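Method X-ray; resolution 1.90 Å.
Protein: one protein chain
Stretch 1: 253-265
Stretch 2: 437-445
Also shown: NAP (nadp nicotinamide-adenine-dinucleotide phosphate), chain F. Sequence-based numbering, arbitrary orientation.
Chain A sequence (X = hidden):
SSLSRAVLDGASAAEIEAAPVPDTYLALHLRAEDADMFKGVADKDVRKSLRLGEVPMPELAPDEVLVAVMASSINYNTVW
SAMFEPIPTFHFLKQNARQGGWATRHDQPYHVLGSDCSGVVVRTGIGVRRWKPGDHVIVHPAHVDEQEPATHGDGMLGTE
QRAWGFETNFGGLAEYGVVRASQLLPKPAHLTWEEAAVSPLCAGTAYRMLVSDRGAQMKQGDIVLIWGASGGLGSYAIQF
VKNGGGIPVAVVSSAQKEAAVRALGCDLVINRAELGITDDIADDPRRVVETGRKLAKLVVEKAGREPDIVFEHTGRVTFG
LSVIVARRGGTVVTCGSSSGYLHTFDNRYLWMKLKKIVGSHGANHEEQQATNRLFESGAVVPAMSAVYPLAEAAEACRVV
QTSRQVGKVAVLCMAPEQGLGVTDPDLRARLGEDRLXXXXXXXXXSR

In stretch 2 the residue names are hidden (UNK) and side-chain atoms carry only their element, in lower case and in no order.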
# COMPACT_ATOMS: atom_id res chain seq x y z
N SER A 253 5.22 8.07 -32.76
CA SER A 253 4.77 7.68 -34.10
C SER A 253 5.61 8.31 -35.20
O SER A 253 5.38 8.03 -36.37
CB SER A 253 3.29 7.99 -34.29
OG SER A 253 3.07 9.38 -34.28
N SER A 254 6.58 9.16 -34.84
CA SER A 254 7.38 9.85 -35.84
C SER A 254 8.79 10.19 -35.37
O SER A 254 9.05 10.27 -34.16
CB SER A 254 6.69 11.14 -36.29
OG SER A 254 6.75 12.14 -35.28
N ALA A 255 9.67 10.41 -36.34
CA ALA A 255 11.05 10.82 -36.06
C ALA A 255 11.13 12.17 -35.33
O ALA A 255 12.02 12.37 -34.52
CB ALA A 255 11.85 10.85 -37.34
N GLN A 256 10.20 13.08 -35.62
CA GLN A 256 10.16 14.37 -34.93
C GLN A 256 9.81 14.15 -33.46
O GLN A 256 10.40 14.75 -32.57
CB GLN A 256 9.16 15.34 -35.59
CG GLN A 256 9.52 15.81 -37.03
CD GLN A 256 9.08 14.82 -38.13
OE1 GLN A 256 9.04 13.61 -37.91
NE2 GLN A 256 8.76 15.35 -39.32
N LYS A 257 8.85 13.27 -33.24
CA LYS A 257 8.42 12.95 -31.89
C LYS A 257 9.52 12.18 -31.15
O LYS A 257 9.74 12.41 -29.97
CB LYS A 257 7.10 12.20 -31.93
CG LYS A 257 5.94 13.12 -32.28
CD LYS A 257 4.68 12.36 -32.58
CE LYS A 257 3.52 13.33 -32.68
NZ LYS A 257 2.29 12.62 -33.09
N GLU A 258 10.21 11.28 -31.85
CA GLU A 258 11.40 10.67 -31.26
C GLU A 258 12.42 11.73 -30.85
O GLU A 258 12.99 11.68 -29.76
CB GLU A 258 12.06 9.68 -32.22
CG GLU A 258 13.47 9.31 -31.75
CD GLU A 258 14.00 8.06 -32.38
OE1 GLU A 258 13.37 7.57 -33.34
OE2 GLU A 258 15.06 7.59 -31.93
N ALA A 259 12.67 12.69 -31.74
CA ALA A 259 13.61 13.76 -31.43
C ALA A 259 13.17 14.47 -30.15
O ALA A 259 13.99 14.76 -29.28
CB ALA A 259 13.71 14.71 -32.59
N ALA A 260 11.87 14.73 -30.04
CA ALA A 260 11.31 15.39 -28.86
C ALA A 260 11.61 14.60 -27.59
O ALA A 260 12.11 15.16 -26.61
CB ALA A 260 9.81 15.57 -29.04
N VAL A 261 11.32 13.31 -27.60
CA VAL A 261 11.55 12.49 -26.40
C VAL A 261 13.05 12.30 -26.12
O VAL A 261 13.45 12.17 -24.97
CB VAL A 261 10.84 11.11 -26.44
CG1 VAL A 261 9.34 11.26 -26.58
CG2 VAL A 261 11.38 10.23 -27.56
N ARG A 262 13.88 12.31 -27.15
CA ARG A 262 15.31 12.20 -26.91
C ARG A 262 15.81 13.47 -26.25
O ARG A 262 16.65 13.42 -25.37
CB ARG A 262 16.07 11.92 -28.19
CG ARG A 262 15.78 10.57 -28.72
CD ARG A 262 16.68 10.21 -29.87
NE ARG A 262 16.47 8.81 -30.17
CZ ARG A 262 17.05 7.81 -29.50
NH1 ARG A 262 17.89 8.07 -28.52
NH2 ARG A 262 16.78 6.55 -29.83
N ALA A 263 15.24 14.61 -26.65
CA ALA A 263 15.60 15.90 -26.08
C ALA A 263 15.24 15.98 -24.60
O ALA A 263 15.83 16.76 -23.84
CB ALA A 263 14.94 17.04 -26.86
N LEU A 264 14.26 15.17 -24.19
CA LEU A 264 13.92 14.99 -22.78
C LEU A 264 14.77 13.91 -22.11
O LEU A 264 14.57 13.58 -20.94
CB LEU A 264 12.44 14.64 -22.66
CG LEU A 264 11.45 15.67 -23.22
CD1 LEU A 264 10.08 15.03 -23.32
CD2 LEU A 264 11.38 16.89 -22.36
N GLY A 265 15.71 13.34 -22.85
CA GLY A 265 16.60 12.35 -22.26
C GLY A 265 16.03 10.95 -22.23
O GLY A 265 16.58 10.06 -21.54
N UNK A 437 14.05 24.39 -21.19
CA UNK A 437 13.24 24.31 -22.40
C UNK A 437 13.79 23.32 -23.38
O UNK A 437 14.18 23.70 -24.48
n UNK A 437 13.04 27.44 -21.46
c UNK A 437 13.16 25.68 -23.08
o UNK A 437 11.14 26.74 -22.41
c UNK A 437 12.36 26.67 -22.28
N UNK A 438 13.82 22.02 -22.99
CA UNK A 438 14.35 20.98 -23.85
C UNK A 438 13.62 20.92 -25.18
O UNK A 438 14.21 20.58 -26.20
c UNK A 438 13.32 21.47 -21.72
c UNK A 438 14.09 19.70 -23.05
c UNK A 438 13.03 20.06 -22.07
N UNK A 439 12.34 21.28 -25.16
CA UNK A 439 11.51 21.17 -26.35
C UNK A 439 11.39 22.46 -27.16
O UNK A 439 10.60 22.52 -28.10
c UNK A 439 8.67 18.85 -25.10
c UNK A 439 10.13 20.64 -25.99
c UNK A 439 10.10 19.25 -25.35
c UNK A 439 10.83 18.19 -26.21
N UNK A 440 12.19 23.47 -26.82
CA UNK A 440 12.06 24.76 -27.49
C UNK A 440 12.17 24.56 -29.01
O UNK A 440 13.09 23.89 -29.49
n UNK A 440 15.10 27.81 -26.49
c UNK A 440 12.95 27.12 -27.57
n UNK A 440 13.58 28.81 -25.05
c UNK A 440 13.15 25.73 -27.04
c UNK A 440 14.26 27.90 -27.69
c UNK A 440 14.76 28.25 -25.27
n UNK A 440 15.62 28.13 -24.27
N UNK A 441 11.20 25.11 -29.73
CA UNK A 441 11.27 25.12 -31.20
C UNK A 441 10.96 23.81 -31.90
O UNK A 441 10.88 23.77 -33.13
N UNK A 442 10.77 22.73 -31.14
CA UNK A 442 10.48 21.42 -31.73
C UNK A 442 9.02 21.28 -32.07
O UNK A 442 8.18 21.83 -31.38
c UNK A 442 13.25 20.40 -31.63
c UNK A 442 12.62 18.83 -29.78
c UNK A 442 12.36 20.18 -30.42
c UNK A 442 10.87 20.29 -30.78
N UNK A 443 8.74 20.56 -33.15
CA UNK A 443 7.38 20.31 -33.58
C UNK A 443 7.26 18.85 -33.98
O UNK A 443 8.26 18.13 -34.02
o UNK A 443 7.76 20.85 -35.92
c UNK A 443 7.18 22.70 -34.47
c UNK A 443 6.97 21.21 -34.78
N UNK A 444 6.05 18.41 -34.29
CA UNK A 444 5.82 17.03 -34.67
C UNK A 444 5.92 16.83 -36.18
O UNK A 444 5.87 15.68 -36.65
c UNK A 444 4.47 16.53 -34.16
N UNK A 445 6.07 17.92 -36.94
CA UNK A 445 6.21 17.82 -38.40
C UNK A 445 7.61 18.21 -38.86
O UNK A 445 8.16 19.21 -38.40
c UNK A 445 3.78 18.34 -38.70
c UNK A 445 5.22 18.72 -39.11
o UNK A 445 5.49 20.08 -38.75
PA NAP F . -0.94 15.49 -26.50
O1A NAP F . 0.06 16.58 -25.96
O2A NAP F . -1.60 15.76 -27.82
O5B NAP F . -0.12 14.19 -26.61
C5B NAP F . -0.83 13.01 -26.94
C4B NAP F . 0.17 12.08 -27.61
O4B NAP F . -0.56 10.87 -27.89
C3B NAP F . 0.71 12.61 -28.95
O3B NAP F . 2.08 12.87 -28.75
C2B NAP F . 0.63 11.42 -29.89
O2B NAP F . 1.80 10.61 -29.83
C1B NAP F . -0.50 10.62 -29.36
N9A NAP F . -1.76 11.14 -29.95
C8A NAP F . -2.07 12.40 -30.30
N7A NAP F . -3.33 12.45 -30.76
C5A NAP F . -3.80 11.22 -30.68
C6A NAP F . -5.01 10.66 -31.03
N6A NAP F . -5.98 11.44 -31.51
N1A NAP F . -5.18 9.37 -30.83
C2A NAP F . -4.22 8.61 -30.31
N3A NAP F . -3.04 9.09 -29.99
C4A NAP F . -2.82 10.39 -30.17
O3 NAP F . -2.09 15.20 -25.41
PN NAP F . -1.78 14.91 -23.86
O1N NAP F . -1.92 16.34 -23.23
O2N NAP F . -0.52 14.12 -23.61
O5D NAP F . -3.11 14.08 -23.54
C5D NAP F . -3.16 12.77 -24.09
C4D NAP F . -4.47 12.20 -23.63
O4D NAP F . -4.44 12.24 -22.16
C3D NAP F . -5.68 13.04 -24.04
O3D NAP F . -6.67 12.05 -24.37
C2D NAP F . -6.04 13.80 -22.78
O2D NAP F . -7.46 14.12 -22.74
C1D NAP F . -5.76 12.70 -21.77
N1N NAP F . -5.39 13.37 -20.54
C2N NAP F . -6.03 12.95 -19.39
C3N NAP F . -5.65 13.58 -18.24
C7N NAP F . -6.35 13.14 -17.01
O7N NAP F . -7.12 12.18 -17.01
N7N NAP F . -6.07 13.90 -15.99
C4N NAP F . -4.69 14.60 -18.22
C5N NAP F . -4.04 15.02 -19.36
C6N NAP F . -4.39 14.39 -20.54
P2B NAP F . 1.99 9.59 -31.06
O1X NAP F . 3.57 9.29 -30.80
O2X NAP F . 1.12 8.25 -30.83
O3X NAP F . 1.63 10.46 -32.24
O HOH W 1 10.55 17.25 -32.48

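Position 437 has four side-chain atoms: two carbons, the second carrying one oxygen and one nitrogen. That terminus is an amide, and its nitrogen makes a hydrogen bond elsewhere in the structure. The residue is Asn437, out of reach of stretch 1; its backbone O accepts from N of position 440, closing a type I turn.

Position 438 carries three carbons that close a ring onto its own backbone N and touch Ala263 and Leu264. This is Pro438. The ring holds phi near -58°, which suits the second place of a type I turn. Its CG lies 3.6 Å from Leu264 CD2, and its CB 3.5 Å from Ala263 O.

At position 439 there are four carbons, forked at the second. Although CA-to-CB runs sideways, the end of the chain comes nearer to the helix, touching Ala260, Ala263 and Leu264. This is Leu439. Its CD2 makes apolar contacts at 4.0 Å with both Ala260 CB and Leu264 CG, suiting a buried place, and closely approaches the backbone at Ala260 O (3.3 Å).

Position 440 is a chain of three carbons, a nitrogen, and a carbon bearing two more nitrogens: a guanidinium, out of reach of stretch 1, hence Arg440. Its exposed place suits a charged chain, and NH2 is hydrogen-bonded elsewhere in the structure.

Position 441 has no side-chain atoms and is Gly441. Its phi of 76° favours glycine, and it occupies the third place of a type II turn, closed by the bond from N of position 442 to Leu439 O (3.1 Å).

Position 442 again shows four carbons forked at the second, with CA-to-CB toward stretch 1, touching Ala259, Ala260 and Ala263. This is Leu442, whose CD1 lies 3.8 Å from Ala260 CA and 4.1 Å from Ala263 CB.

Position 443 has one carbon carrying an oxygen and a carbon; its CA-to-CB bond points away from stretch 1, and its backbone O lies 3.3 Å from Gln256 CB. This is Thr443, whose polar hydroxyl suits an exposed place: OG1 donates a weak hydrogen bond to O of position 445.

Position 444 has a single carbon, CB, 3.7 Å from Lys257 CE: a small, buried Ala444.

Position 445 has one carbon with an oxygen and a carbon; CA-to-CB points away from stretch 1, and backbone C approaches Gln256 NE2 at 3.1 Å. It is Thr445, also exposed.

The contact buries 481 Å² without a direct hydrogen bond. Pro438, Leu439 and Leu442 pack against Ala260, Ala263 and Leu264. Farther along, one water donates to both Gln256 O (2.5 Å) and Thr443 O (2.9 Å), bridging the two backbones.

Stretch 2, residues 437-445: NPLRGLTAT
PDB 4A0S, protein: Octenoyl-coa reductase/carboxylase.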